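Local coordinates for mannan endo-1,6-alpha-mannosidase (Chaetomium thermophilum, PDB 6RY0), which probably cleaves or transfers alpha-1,6-mannosidic linkages as a calcium-binding family 76 glycoside hydrolase, acting in the attachment of GPI-anchored glycoproteins to the fungal cell wall, at residues Asp31-Glu34 / Glu35-Ser39; Met138-Glu142 / Asn143-Asn147; Trp228-Val232 / Gly233-His237; Val248-Asn251 / Cys252-Asn256; Glu310-Gln313 / Gly314-Thr317. One frame throughout, in Å; residues are numbered along the deposited sequence. Where two conformers were deposited one is given.

Contact 1: residues Asp31-Glu34 / Glu35-Ser39; sequences DTKE and EILES
The side chain of E35 reaches back past T32 and lies against D31. Its OE1 accepts from the backbone N of D31 at 2.9 Å, and the donor comes nearly end-on to the C-O bond. E35 has CG beside its own backbone N (chi1 -73°), and the chain is extended beyond it, which carries the carboxylate back to the residue before the cap. On the way, CG of E35 passes 3.3 Å from OG1 of T32. That oxygen also accepts from the backbone N of E35 at 2.9 Å, an almost straight bond (163°). T32 is thus the N-cap of helix 33-48. The carbonyl of T32 takes the N-H of I36, and CG1 of I36 rests 3.3 Å from T32 O. Further along, K33 and L37 lie side by side, with CG of K33 4.1 Å from CD1 of L37. The carboxylates of D31 and E35 are like charges, with OD2 of D31 4.3 Å from OE1 of E35. One water bridges them, donating to OD2 of D31 at 2.8 Å and to OE1 of E35 at 2.9 Å. With an alanine in place of E35, the N-H of D31 would probably lose its acceptor and the water one of its anchors. D31 OD1 forms a salt bridge with R350, and K33 makes a cation-pi contact with Y406.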
loop_
_atom_site.group_PDB
_atom_site.type_symbol
_atom_site.label_atom_id
_atom_site.label_comp_id
_atom_site.label_asym_id
_atom_site.label_seq_id
_atom_site.Cartn_x
_atom_site.Cartn_y
_atom_site.Cartn_z
ATOM N N ASP A 31 -2.589 -21.988 -13.972
ATOM C CA ASP A 31 -3.809 -22.307 -14.730
ATOM C C ASP A 31 -4.841 -23.085 -13.951
ATOM O O ASP A 31 -5.862 -23.491 -14.500
ATOM C CB ASP A 31 -3.438 -23.077 -15.992
ATOM C CG ASP A 31 -2.707 -22.225 -16.955
ATOM O OD1 ASP A 31 -3.082 -21.031 -17.056
ATOM O OD2 ASP A 31 -1.747 -22.717 -17.577
ATOM N N THR A 32 -4.631 -23.384 -12.707
ATOM C CA THR A 32 -5.705 -23.887 -11.881
ATOM C C THR A 32 -5.509 -23.267 -10.516
ATOM O O THR A 32 -4.432 -22.723 -10.232
ATOM C CB THR A 32 -5.624 -25.418 -11.721
ATOM O OG1 THR A 32 -4.452 -25.720 -10.951
ATOM C CG2 THR A 32 -5.568 -26.129 -13.069
ATOM N N LYS A 33 -6.518 -23.415 -9.660
ATOM C CA LYS A 33 -6.427 -22.936 -8.305
ATOM C C LYS A 33 -5.251 -23.567 -7.623
ATOM O O LYS A 33 -4.466 -22.883 -6.977
ATOM C CB LYS A 33 -7.722 -23.210 -7.530
ATOM C CG LYS A 33 -7.718 -22.690 -6.093
ATOM C CD LYS A 33 -8.926 -23.179 -5.323
ATOM C CE LYS A 33 -9.109 -22.425 -4.021
ATOM N NZ LYS A 33 -10.195 -22.994 -3.219
ATOM N N GLU A 34 -5.086 -24.867 -7.765
ATOM C CA GLU A 34 -3.992 -25.598 -7.167
ATOM C C GLU A 34 -2.620 -25.095 -7.644
ATOM O O GLU A 34 -1.663 -24.962 -6.896
ATOM C CB GLU A 34 -4.184 -27.076 -7.535
ATOM C CG GLU A 34 -5.441 -27.736 -6.909
ATOM C CD GLU A 34 -6.807 -27.216 -7.421
ATOM O OE1 GLU A 34 -6.957 -26.905 -8.634
ATOM O OE2 GLU A 34 -7.746 -27.134 -6.581
ATOM N N GLU A 35 -2.502 -24.851 -8.948
ATOM C CA GLU A 35 -1.232 -24.351 -9.498
ATOM C C GLU A 35 -0.933 -22.965 -8.937
ATOM O O GLU A 35 0.196 -22.653 -8.600
ATOM C CB GLU A 35 -1.269 -24.304 -11.023
ATOM C CG GLU A 35 -1.191 -25.687 -11.653
ATOM C CD GLU A 35 -1.253 -25.703 -13.159
ATOM O OE1 GLU A 35 -1.447 -24.638 -13.776
ATOM O OE2 GLU A 35 -1.103 -26.806 -13.742
ATOM N N ILE A 36 -1.941 -22.104 -8.894
ATOM C CA ILE A 36 -1.757 -20.758 -8.337
ATOM C C ILE A 36 -1.333 -20.844 -6.889
ATOM O O ILE A 36 -0.426 -20.124 -6.454
ATOM C CB ILE A 36 -3.018 -19.927 -8.494
ATOM C CG1 ILE A 36 -3.322 -19.670 -9.979
ATOM C CG2 ILE A 36 -2.887 -18.580 -7.769
ATOM C CD1 ILE A 36 -4.739 -19.157 -10.236
ATOM N N LEU A 37 -1.973 -21.705 -6.101
ATOM C CA LEU A 37 -1.578 -21.867 -4.700
ATOM C C LEU A 37 -0.144 -22.299 -4.564
ATOM O O LEU A 37 0.574 -21.771 -3.716
ATOM C CB LEU A 37 -2.493 -22.860 -3.989
ATOM C CG LEU A 37 -3.894 -22.363 -3.658
ATOM C CD1 LEU A 37 -4.809 -23.557 -3.345
ATOM C CD2 LEU A 37 -3.833 -21.436 -2.471
ATOM N N GLU A 38 0.281 -23.258 -5.389
ATOM C CA GLU A 38 1.661 -23.706 -5.314
ATOM C C GLU A 38 2.629 -22.608 -5.730
ATOM O O GLU A 38 3.665 -22.410 -5.087
ATOM C CB GLU A 38 1.882 -24.962 -6.178
ATOM C CG GLU A 38 3.344 -25.421 -6.232
ATOM C CD GLU A 38 3.590 -26.642 -7.082
ATOM O OE1 GLU A 38 2.739 -27.571 -7.013
ATOM O OE2 GLU A 38 4.654 -26.688 -7.795
ATOM N N SER A 39 2.336 -21.925 -6.836
ATOM C CA SER A 39 3.197 -20.829 -7.261
ATOM C C SER A 39 3.287 -19.749 -6.181
ATOM O O SER A 39 4.369 -19.259 -5.869
ATOM C CB SER A 39 2.696 -20.254 -8.565
ATOM O OG SER A 39 2.900 -21.190 -9.608
HETATM O O HOH W 1 -0.321 -24.831 -16.397
#

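Contact 2: residues Met138-Glu142 / Asn143-Asn147; sequences MLAAE and NKFPN
F145 turns back onto A140 at the C-terminal end of helix 127-142, which closes in a Schellman motif. K144 is the residue that leaves helical geometry, with a positive phi of 58°. Two backbone bonds return to the last turn. F145 N donates to A140 O at 2.9 Å, in the carbonyl plane. K144 N donates to A141 O at 3.2 Å, but from well above the plane of the A141 carbonyl. The tight side is buried. Its apolar part is the pair of F145 and A140, whose CB atoms sit 3.7 Å apart, a contact that commonly seals this motif. CG of F145 is anti to its N (chi1 -168°), which carries the ring away from the turn toward I102 of helix 99-108. A140 meets M106 of the same helix. The polar part is N143. Its N donates to L139 O at 2.8 Å, and its amide crosses the end of L139. ND2 of N143 donates to OD1 of D88 on helix 76-93, which fixes how the group is turned. E142, also buried, makes a salt bridge to R208 of helix 196-213 through OE1. The loose side belongs to K144. It is exposed, its side chain starts out away from the helix end, and its NZ makes a weak bond to T415 O. Beside the buried amide, CG and CD1 of L139 each lie 3.6 Å from ND2 of N143.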
loop_
_atom_site.group_PDB
_atom_site.type_symbol
_atom_site.label_atom_id
_atom_site.label_comp_id
_atom_site.label_asym_id
_atom_site.label_seq_id
_atom_site.Cartn_x
_atom_site.Cartn_y
_atom_site.Cartn_z
ATOM N N MET A 138 -4.814 -1.981 9.199
ATOM C CA MET A 138 -6.205 -1.978 8.745
ATOM C C MET A 138 -6.532 -3.270 8.008
ATOM O O MET A 138 -7.574 -3.885 8.223
ATOM C CB MET A 138 -6.447 -0.764 7.856
ATOM C CG MET A 138 -7.882 -0.508 7.482
ATOM S SD MET A 138 -8.937 0.000 8.834
ATOM C CE MET A 138 -9.978 -1.436 9.082
ATOM N N LEU A 139 -5.611 -3.695 7.139
ATOM C CA LEU A 139 -5.777 -4.926 6.357
ATOM C C LEU A 139 -5.840 -6.136 7.296
ATOM O O LEU A 139 -6.631 -7.048 7.075
ATOM C CB LEU A 139 -4.592 -5.070 5.386
ATOM C CG LEU A 139 -4.731 -6.229 4.416
ATOM C CD1 LEU A 139 -5.914 -6.039 3.453
ATOM C CD2 LEU A 139 -3.439 -6.378 3.629
ATOM N N ALA A 140 -5.014 -6.153 8.340
ATOM C CA ALA A 140 -5.068 -7.241 9.305
ATOM C C ALA A 140 -6.440 -7.318 9.965
ATOM O O ALA A 140 -6.994 -8.395 10.129
ATOM C CB ALA A 140 -3.939 -7.076 10.316
ATOM N N ALA A 141 -7.029 -6.170 10.319
ATOM C CA ALA A 141 -8.391 -6.175 10.885
ATOM C C ALA A 141 -9.410 -6.672 9.842
ATOM O O ALA A 141 -10.265 -7.510 10.133
ATOM C CB ALA A 141 -8.769 -4.796 11.416
ATOM N N GLU A 142 -9.321 -6.154 8.618
ATOM C CA GLU A 142 -10.245 -6.559 7.555
ATOM C C GLU A 142 -10.168 -8.026 7.219
ATOM O O GLU A 142 -11.168 -8.643 6.829
ATOM C CB GLU A 142 -9.931 -5.749 6.279
ATOM C CG GLU A 142 -10.302 -4.282 6.376
ATOM C CD GLU A 142 -9.624 -3.411 5.337
ATOM O OE1 GLU A 142 -8.687 -3.888 4.656
ATOM O OE2 GLU A 142 -10.008 -2.209 5.224
ATOM N N ASN A 143 -8.981 -8.585 7.319
ATOM C CA ASN A 143 -8.741 -9.972 6.921
ATOM C C ASN A 143 -8.865 -10.942 8.098
ATOM O O ASN A 143 -8.645 -12.129 7.948
ATOM C CB ASN A 143 -7.372 -10.096 6.249
ATOM C CG ASN A 143 -7.349 -9.529 4.854
ATOM O OD1 ASN A 143 -8.353 -9.040 4.364
ATOM N ND2 ASN A 143 -6.173 -9.568 4.200
ATOM N N LYS A 144 -9.202 -10.441 9.279
ATOM C CA LYS A 144 -9.304 -11.271 10.485
ATOM C C LYS A 144 -7.979 -11.972 10.776
ATOM O O LYS A 144 -7.938 -13.097 11.246
ATOM C CB LYS A 144 -10.493 -12.232 10.407
ATOM C CG LYS A 144 -11.801 -11.518 10.259
ATOM C CD LYS A 144 -13.003 -12.443 10.161
ATOM C CE LYS A 144 -13.250 -13.241 11.381
ATOM N NZ LYS A 144 -14.524 -13.962 11.178
ATOM N N PHE A 145 -6.881 -11.275 10.486
ATOM C CA PHE A 145 -5.549 -11.788 10.830
ATOM C C PHE A 145 -5.514 -12.009 12.344
ATOM O O PHE A 145 -6.035 -11.191 13.105
ATOM C CB PHE A 145 -4.510 -10.764 10.370
ATOM C CG PHE A 145 -3.090 -11.234 10.382
ATOM C CD1 PHE A 145 -2.664 -12.209 9.513
ATOM C CD2 PHE A 145 -2.164 -10.635 11.185
ATOM C CE1 PHE A 145 -1.356 -12.618 9.488
ATOM C CE2 PHE A 145 -0.859 -11.022 11.162
ATOM C CZ PHE A 145 -0.457 -12.032 10.321
ATOM N N PRO A 146 -4.895 -13.094 12.817
ATOM C CA PRO A 146 -4.939 -13.342 14.259
ATOM C C PRO A 146 -4.522 -12.152 15.093
ATOM O O PRO A 146 -3.588 -11.415 14.767
ATOM C CB PRO A 146 -3.973 -14.523 14.434
ATOM C CG PRO A 146 -4.107 -15.270 13.119
ATOM C CD PRO A 146 -4.240 -14.191 12.077
ATOM N N ASN A 147 -5.218 -11.958 16.194
ATOM C CA ASN A 147 -4.973 -10.817 17.051
ATOM C C ASN A 147 -3.680 -10.951 17.815
ATOM O O ASN A 147 -3.353 -12.033 18.296
ATOM C CB ASN A 147 -6.100 -10.667 18.063
ATOM C CG ASN A 147 -7.419 -10.273 17.445
ATOM O OD1 ASN A 147 -7.480 -9.606 16.403
ATOM N ND2 ASN A 147 -8.502 -10.647 18.101
#

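Contact 3: residues Trp228-Val232 / Gly233-His237; sequences WLYAV and GYIDH
The rings of Y230 and H237 form an offset stack. Their centroids are 3.8 Å apart and their planes differ by 7°. A second ring contact is CH-pi: CG1 of V232 lies over the face of the Y234 ring, 3.6 Å from its centroid. V232 has CG1 between its backbone N and carbonyl carbon (chi1 70°), which sets that methyl against the ring face. Apolar contacts fill in around these. CH2 of W228 meets CE2 of Y234 at 3.8 Å, and CG2 of I235 comes to the edge of the Y230 ring. The hydrogen bonds centre on Y230 O. H237 NE2 gives it a short bond of 2.6 Å in the plane of the imidazole, while G233 N donates at 3.0 Å from the opposite face of the carbonyl. L229 O receives weak bonds from Y234 N and I235 N. This is a Schellman motif, with G233 at a phi of 88°, where a CB would clash with V232 O. A water links OH of Y230 to H237 O. The turn ends helix 216-231. L229 and I235 pack on L267 of helix 261-278, Y234 lies on T196 of helix 196-213, and the backbone of Y234 bonds to Y243, just before strand 245-247.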
loop_
_atom_site.group_PDB
_atom_site.type_symbol
_atom_site.label_atom_id
_atom_site.label_comp_id
_atom_site.label_asym_id
_atom_site.label_seq_id
_atom_site.Cartn_x
_atom_site.Cartn_y
_atom_site.Cartn_z
ATOM N N TRP A 228 -10.184 17.774 -1.611
ATOM C CA TRP A 228 -8.997 18.599 -1.679
ATOM C C TRP A 228 -8.066 18.150 -2.816
ATOM O O TRP A 228 -7.591 18.955 -3.597
ATOM C CB TRP A 228 -8.257 18.606 -0.321
ATOM C CG TRP A 228 -7.030 19.448 -0.375
ATOM C CD1 TRP A 228 -6.967 20.806 -0.199
ATOM C CD2 TRP A 228 -5.699 19.018 -0.700
ATOM N NE1 TRP A 228 -5.687 21.241 -0.403
ATOM C CE2 TRP A 228 -4.886 20.173 -0.717
ATOM C CE3 TRP A 228 -5.105 17.780 -0.966
ATOM C CZ2 TRP A 228 -3.541 20.128 -0.995
ATOM C CZ3 TRP A 228 -3.751 17.732 -1.227
ATOM C CH2 TRP A 228 -2.995 18.897 -1.263
ATOM N N LEU A 229 -7.817 16.839 -2.907
ATOM C CA LEU A 229 -6.995 16.302 -3.978
ATOM C C LEU A 229 -7.557 16.676 -5.363
ATOM O O LEU A 229 -6.812 16.921 -6.310
ATOM C CB LEU A 229 -6.896 14.792 -3.853
ATOM C CG LEU A 229 -5.908 14.294 -2.798
ATOM C CD1 LEU A 229 -6.101 12.797 -2.568
ATOM C CD2 LEU A 229 -4.473 14.597 -3.193
ATOM N N TYR A 230 -8.882 16.642 -5.465
ATOM C CA TYR A 230 -9.528 17.029 -6.718
ATOM C C TYR A 230 -9.357 18.533 -6.924
ATOM O O TYR A 230 -8.921 18.966 -7.992
ATOM C CB TYR A 230 -11.004 16.613 -6.721
ATOM C CG TYR A 230 -11.635 16.737 -8.084
ATOM C CD1 TYR A 230 -11.403 15.773 -9.048
ATOM C CD2 TYR A 230 -12.444 17.804 -8.399
ATOM C CE1 TYR A 230 -11.942 15.879 -10.316
ATOM C CE2 TYR A 230 -13.003 17.902 -9.681
ATOM C CZ TYR A 230 -12.744 16.936 -10.614
ATOM O OH TYR A 230 -13.255 17.001 -11.895
ATOM N N ALA A 231 -9.678 19.342 -5.920
ATOM C CA ALA A 231 -9.606 20.792 -6.083
ATOM C C ALA A 231 -8.207 21.272 -6.455
ATOM O O ALA A 231 -8.060 22.092 -7.361
ATOM C CB ALA A 231 -10.083 21.482 -4.794
ATOM N N VAL A 232 -7.171 20.776 -5.774
ATOM C CA VAL A 232 -5.809 21.222 -6.022
ATOM C C VAL A 232 -5.331 20.745 -7.398
ATOM O O VAL A 232 -4.331 21.225 -7.909
ATOM C CB VAL A 232 -4.856 20.737 -4.889
ATOM C CG1 VAL A 232 -4.641 19.241 -4.942
ATOM C CG2 VAL A 232 -3.546 21.478 -4.875
ATOM N N GLY A 233 -6.042 19.800 -8.029
ATOM C CA GLY A 233 -5.719 19.386 -9.371
ATOM C C GLY A 233 -4.700 18.272 -9.449
ATOM O O GLY A 233 -4.202 17.973 -10.528
ATOM N N TYR A 234 -4.433 17.599 -8.333
ATOM C CA TYR A 234 -3.623 16.395 -8.378
ATOM C C TYR A 234 -4.388 15.279 -9.080
ATOM O O TYR A 234 -3.762 14.382 -9.653
ATOM C CB TYR A 234 -3.127 15.957 -7.011
ATOM C CG TYR A 234 -2.215 16.919 -6.285
ATOM C CD1 TYR A 234 -1.725 18.104 -6.852
ATOM C CD2 TYR A 234 -1.885 16.667 -4.983
ATOM C CE1 TYR A 234 -0.943 18.966 -6.121
ATOM C CE2 TYR A 234 -1.113 17.531 -4.235
ATOM C CZ TYR A 234 -0.637 18.694 -4.800
ATOM O OH TYR A 234 0.089 19.628 -4.078
ATOM N N ILE A 235 -5.715 15.300 -9.020
ATOM C CA ILE A 235 -6.564 14.501 -9.885
ATOM C C ILE A 235 -6.930 15.406 -11.047
ATOM O O ILE A 235 -7.504 16.472 -10.847
ATOM C CB ILE A 235 -7.823 14.026 -9.188
ATOM C CG1 ILE A 235 -7.499 13.233 -7.924
ATOM C CG2 ILE A 235 -8.680 13.225 -10.167
ATOM C CD1 ILE A 235 -8.724 12.986 -7.045
ATOM N N ASP A 236 -6.600 14.971 -12.270
ATOM C CA ASP A 236 -6.893 15.774 -13.454
ATOM C C ASP A 236 -8.400 15.806 -13.678
ATOM O O ASP A 236 -9.030 14.748 -13.795
ATOM C CB ASP A 236 -6.148 15.175 -14.656
ATOM C CG ASP A 236 -6.186 16.088 -15.841
ATOM O OD1 ASP A 236 -7.277 16.290 -16.427
ATOM O OD2 ASP A 236 -5.135 16.629 -16.221
ATOM N N HIS A 237 -8.988 16.995 -13.768
ATOM C CA HIS A 237 -10.429 17.109 -13.886
ATOM C C HIS A 237 -10.961 16.617 -15.218
ATOM O O HIS A 237 -12.146 16.352 -15.322
ATOM C CB HIS A 237 -10.859 18.568 -13.734
ATOM C CG HIS A 237 -10.645 19.120 -12.371
ATOM N ND1 HIS A 237 -11.340 20.217 -11.906
ATOM C CD2 HIS A 237 -9.854 18.712 -11.348
ATOM C CE1 HIS A 237 -10.974 20.462 -10.658
ATOM N NE2 HIS A 237 -10.065 19.581 -10.301
HETATM O O HOH W 2 -14.351 15.230 -14.199
#

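Contact 4: residues Val248-Asn251 / Cys252-Asn256; sequences VEHN and CTDIN
H250 and T253 are joined across a type I' turn whose two inner residues, N251 and C252, both have positive phi (57° and 67°) although neither is glycine. At C252 the positive phi brings CB to 3.0 Å from N251 O. Two donors from one residue grip the carbonyl of H250. T253 N donates to H250 O at 3.0 Å from above the carbonyl plane. T253 OG1 donates to H250 O at 2.8 Å, within that plane. The hydroxyl can do so because OG1 of T253 is set between its backbone N and carbonyl carbon. Beyond the turn D254 comes back to H250, the two side chains crossing at about a right angle. OD2 of D254 is 3.4 Å from CD2 of H250, OD1 is 3.6 Å from its CB, and the ring and carboxylate planes are 60° apart. D254 OD2 is hydrogen-bonded to ND1 of H247. A leucine at D254 would probably leave that nitrogen without this acceptor. D254 is also the centre of an inverse gamma turn. C252 forms a disulfide with C176, so the whole is a surface type I' turn, following strand 245-247, tied by a disulfide to a loop far earlier in the sequence.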
loop_
_atom_site.group_PDB
_atom_site.type_symbol
_atom_site.label_atom_id
_atom_site.label_comp_id
_atom_site.label_asym_id
_atom_site.label_seq_id
_atom_site.Cartn_x
_atom_site.Cartn_y
_atom_site.Cartn_z
ATOM N N VAL A 248 4.251 23.984 -1.348
ATOM C CA VAL A 248 3.529 25.067 -0.696
ATOM C C VAL A 248 3.986 26.454 -1.123
ATOM O O VAL A 248 3.176 27.366 -1.193
ATOM C CB VAL A 248 3.574 24.932 0.846
ATOM C CG1 VAL A 248 2.952 23.629 1.261
ATOM C CG2 VAL A 248 4.950 25.101 1.381
ATOM N N GLU A 249 5.263 26.645 -1.429
ATOM C CA GLU A 249 5.750 27.952 -1.852
ATOM C C GLU A 249 5.097 28.432 -3.138
ATOM O O GLU A 249 5.147 29.616 -3.433
ATOM C CB GLU A 249 7.265 27.909 -2.083
ATOM C CG GLU A 249 8.085 27.594 -0.882
ATOM C CD GLU A 249 8.370 26.121 -0.685
ATOM O OE1 GLU A 249 7.628 25.257 -1.194
ATOM O OE2 GLU A 249 9.362 25.833 0.016
ATOM N N HIS A 250 4.544 27.509 -3.925
ATOM C CA HIS A 250 3.838 27.850 -5.150
ATOM C C HIS A 250 2.343 27.634 -5.027
ATOM O O HIS A 250 1.652 27.479 -6.044
ATOM C CB HIS A 250 4.389 27.038 -6.319
ATOM C CG HIS A 250 5.831 27.274 -6.539
ATOM N ND1 HIS A 250 6.319 28.521 -6.853
ATOM C CD2 HIS A 250 6.897 26.451 -6.467
ATOM C CE1 HIS A 250 7.633 28.449 -6.966
ATOM N NE2 HIS A 250 8.008 27.204 -6.743
ATOM N N ASN A 251 1.839 27.570 -3.804
ATOM C CA ASN A 251 0.421 27.299 -3.599
ATOM C C ASN A 251 0.010 25.988 -4.257
ATOM O O ASN A 251 -1.133 25.808 -4.671
ATOM C CB ASN A 251 -0.478 28.437 -4.095
ATOM C CG ASN A 251 -0.312 29.701 -3.306
ATOM O OD1 ASN A 251 -0.120 29.705 -2.097
ATOM N ND2 ASN A 251 -0.440 30.797 -3.994
ATOM N N CYS A 252 0.966 25.063 -4.321
ATOM C CA CYS A 252 0.751 23.719 -4.875
ATOM C C CYS A 252 0.471 23.713 -6.378
ATOM O O CYS A 252 0.075 22.663 -6.922
ATOM C CB CYS A 252 -0.319 22.934 -4.090
ATOM S SG CYS A 252 0.167 22.610 -2.358
ATOM N N THR A 253 0.729 24.830 -7.053
ATOM C CA THR A 253 0.461 24.935 -8.486
ATOM C C THR A 253 1.532 24.354 -9.396
ATOM O O THR A 253 1.297 24.144 -10.587
ATOM C CB THR A 253 0.211 26.381 -8.951
ATOM O OG1 THR A 253 1.395 27.170 -8.797
ATOM C CG2 THR A 253 -0.889 26.989 -8.206
ATOM N N ASP A 254 2.710 24.104 -8.855
ATOM C CA ASP A 254 3.823 23.548 -9.623
ATOM C C ASP A 254 3.678 22.043 -9.655
ATOM O O ASP A 254 4.497 21.323 -9.113
ATOM C CB ASP A 254 5.157 23.955 -8.993
ATOM C CG ASP A 254 5.323 23.464 -7.557
ATOM O OD1 ASP A 254 4.339 23.428 -6.782
ATOM O OD2 ASP A 254 6.479 23.144 -7.187
ATOM N N ILE A 255 2.606 21.565 -10.265
ATOM C CA ILE A 255 2.279 20.143 -10.154
ATOM C C ILE A 255 3.360 19.316 -10.849
ATOM O O ILE A 255 3.697 19.530 -12.011
ATOM C CB ILE A 255 0.902 19.826 -10.729
ATOM C CG1 ILE A 255 -0.175 20.507 -9.890
ATOM C CG2 ILE A 255 0.649 18.329 -10.727
ATOM C CD1 ILE A 255 -1.580 20.353 -10.465
ATOM N N ASN A 256 3.879 18.348 -10.113
ATOM C CA ASN A 256 4.720 17.297 -10.660
ATOM C C ASN A 256 3.789 16.281 -11.285
ATOM O O ASN A 256 3.078 15.573 -10.574
ATOM C CB ASN A 256 5.564 16.716 -9.534
ATOM C CG ASN A 256 6.348 15.531 -9.947
ATOM O OD1 ASN A 256 6.279 15.089 -11.083
ATOM N ND2 ASN A 256 7.103 14.973 -8.996
#

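Contact 5: residues Glu310-Gln313 / Gly314-Thr317; sequences EGRQ and GACT
The backbone of E310 lies against C316. Its N is 3.6 Å from SG of C316, and its CB is 4.4 Å from the same sulfur. The carboxylate turns elsewhere, and OE1 makes a salt bridge with K324. R312 follows with two contacts. A water lies 2.8 Å from R312 O and accepts from C316 N at 2.8 Å, linking the two across the loop. The side chain of R312 has CG between its backbone N and carbonyl carbon (chi1 62°) and then runs extended to NE. This lays one face of the guanidinium over the methyl of A315, with NH1 of R312 4.1 Å from CB of A315. The methyl is offset toward the rim of the group. The Q313 side chain touches V379. G314 takes a phi of 88°. A CB there would come 2.5 Å from Q313 O, so the turn needs a residue without one. G314 N makes a weak bond to OD1 of D384, beside the calcium ligand H385, whose side chain is about 5 Å from G314. The segment belongs to a small loop closed by the C309-C316 disulfide, close to that ligand, with the calcium ion itself about 12 Å from G314.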
loop_
_atom_site.group_PDB
_atom_site.type_symbol
_atom_site.label_atom_id
_atom_site.label_comp_id
_atom_site.label_asym_id
_atom_site.label_seq_id
_atom_site.Cartn_x
_atom_site.Cartn_y
_atom_site.Cartn_z
ATOM N N GLU A 310 9.747 2.753 -15.977
ATOM C CA GLU A 310 9.984 1.417 -16.508
ATOM C C GLU A 310 10.416 1.407 -17.975
ATOM O O GLU A 310 10.877 0.389 -18.469
ATOM C CB GLU A 310 8.729 0.565 -16.293
ATOM C CG GLU A 310 8.899 -0.888 -16.654
ATOM C CD GLU A 310 7.748 -1.798 -16.239
ATOM O OE1 GLU A 310 6.925 -1.436 -15.372
ATOM O OE2 GLU A 310 7.704 -2.928 -16.781
ATOM N N GLY A 311 10.275 2.527 -18.672
ATOM C CA GLY A 311 10.565 2.548 -20.094
ATOM C C GLY A 311 11.969 2.224 -20.496
ATOM O O GLY A 311 12.247 1.899 -21.676
ATOM N N ARG A 312 12.882 2.372 -19.548
ATOM C CA ARG A 312 14.224 1.864 -19.753
ATOM C C ARG A 312 14.682 1.275 -18.430
ATOM O O ARG A 312 14.108 1.528 -17.385
ATOM C CB ARG A 312 15.143 2.964 -20.233
ATOM C CG ARG A 312 15.294 4.082 -19.235
ATOM C CD ARG A 312 16.038 5.263 -19.857
ATOM N NE ARG A 312 15.791 6.469 -19.080
ATOM C CZ ARG A 312 16.480 6.820 -18.000
ATOM N NH1 ARG A 312 17.491 6.073 -17.578
ATOM N NH2 ARG A 312 16.162 7.928 -17.343
ATOM N N GLN A 313 15.721 0.485 -18.480
ATOM C CA GLN A 313 16.307 -0.077 -17.282
ATOM C C GLN A 313 17.154 0.935 -16.557
ATOM O O GLN A 313 17.780 1.788 -17.181
ATOM C CB GLN A 313 17.187 -1.257 -17.643
ATOM C CG GLN A 313 16.381 -2.387 -18.223
ATOM C CD GLN A 313 17.237 -3.524 -18.748
ATOM O OE1 GLN A 313 18.425 -3.652 -18.420
ATOM N NE2 GLN A 313 16.619 -4.384 -19.521
ATOM N N GLY A 314 17.235 0.782 -15.239
ATOM C CA GLY A 314 18.127 1.593 -14.444
ATOM C C GLY A 314 17.553 2.906 -13.947
ATOM O O GLY A 314 18.324 3.803 -13.555
ATOM N N ALA A 315 16.240 3.082 -14.040
ATOM C CA ALA A 315 15.602 4.313 -13.585
ATOM C C ALA A 315 14.709 4.120 -12.352
ATOM O O ALA A 315 14.593 5.022 -11.542
ATOM C CB ALA A 315 14.782 4.927 -14.703
ATOM N N CYS A 316 14.038 2.993 -12.228
ATOM C CA CYS A 316 13.121 2.834 -11.094
ATOM C C CYS A 316 13.863 2.693 -9.770
ATOM O O CYS A 316 14.802 1.907 -9.678
ATOM C CB CYS A 316 12.216 1.636 -11.327
ATOM S SG CYS A 316 11.097 1.727 -12.788
ATOM N N THR A 317 13.417 3.409 -8.735
ATOM C CA THR A 317 14.017 3.288 -7.420
ATOM C C THR A 317 13.439 2.090 -6.678
ATOM O O THR A 317 12.426 1.516 -7.078
ATOM C CB THR A 317 13.723 4.525 -6.578
ATOM O OG1 THR A 317 12.321 4.548 -6.327
ATOM C CG2 THR A 317 14.158 5.840 -7.257
HETATM O O HOH W 3 13.953 1.401 -14.575
#

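In the fold
The five contacts follow one another along the chain, and none nests in or crosses another. Contact 1 starts helix 33-48 at the N-terminal end. Contact 2 ends helix 127-142, about 24 Å away between centres, and leads into the loop before helix 155-167. Contact 3 ends helix 216-231 on the opposite side of the chain's centre. Contact 4 is the turn after strand 245-247, and touches contact 3: OH of Y234 is 3.3 Å from CB of C252, and CD1 of I255 packs on G233 O. Contact 5 stands apart, in the loop before helix 323-337 near the calcium ligand H385. All mark helix ends and loops of a mainly helical fold, consistent with the family's (alpha/alpha)6 barrel.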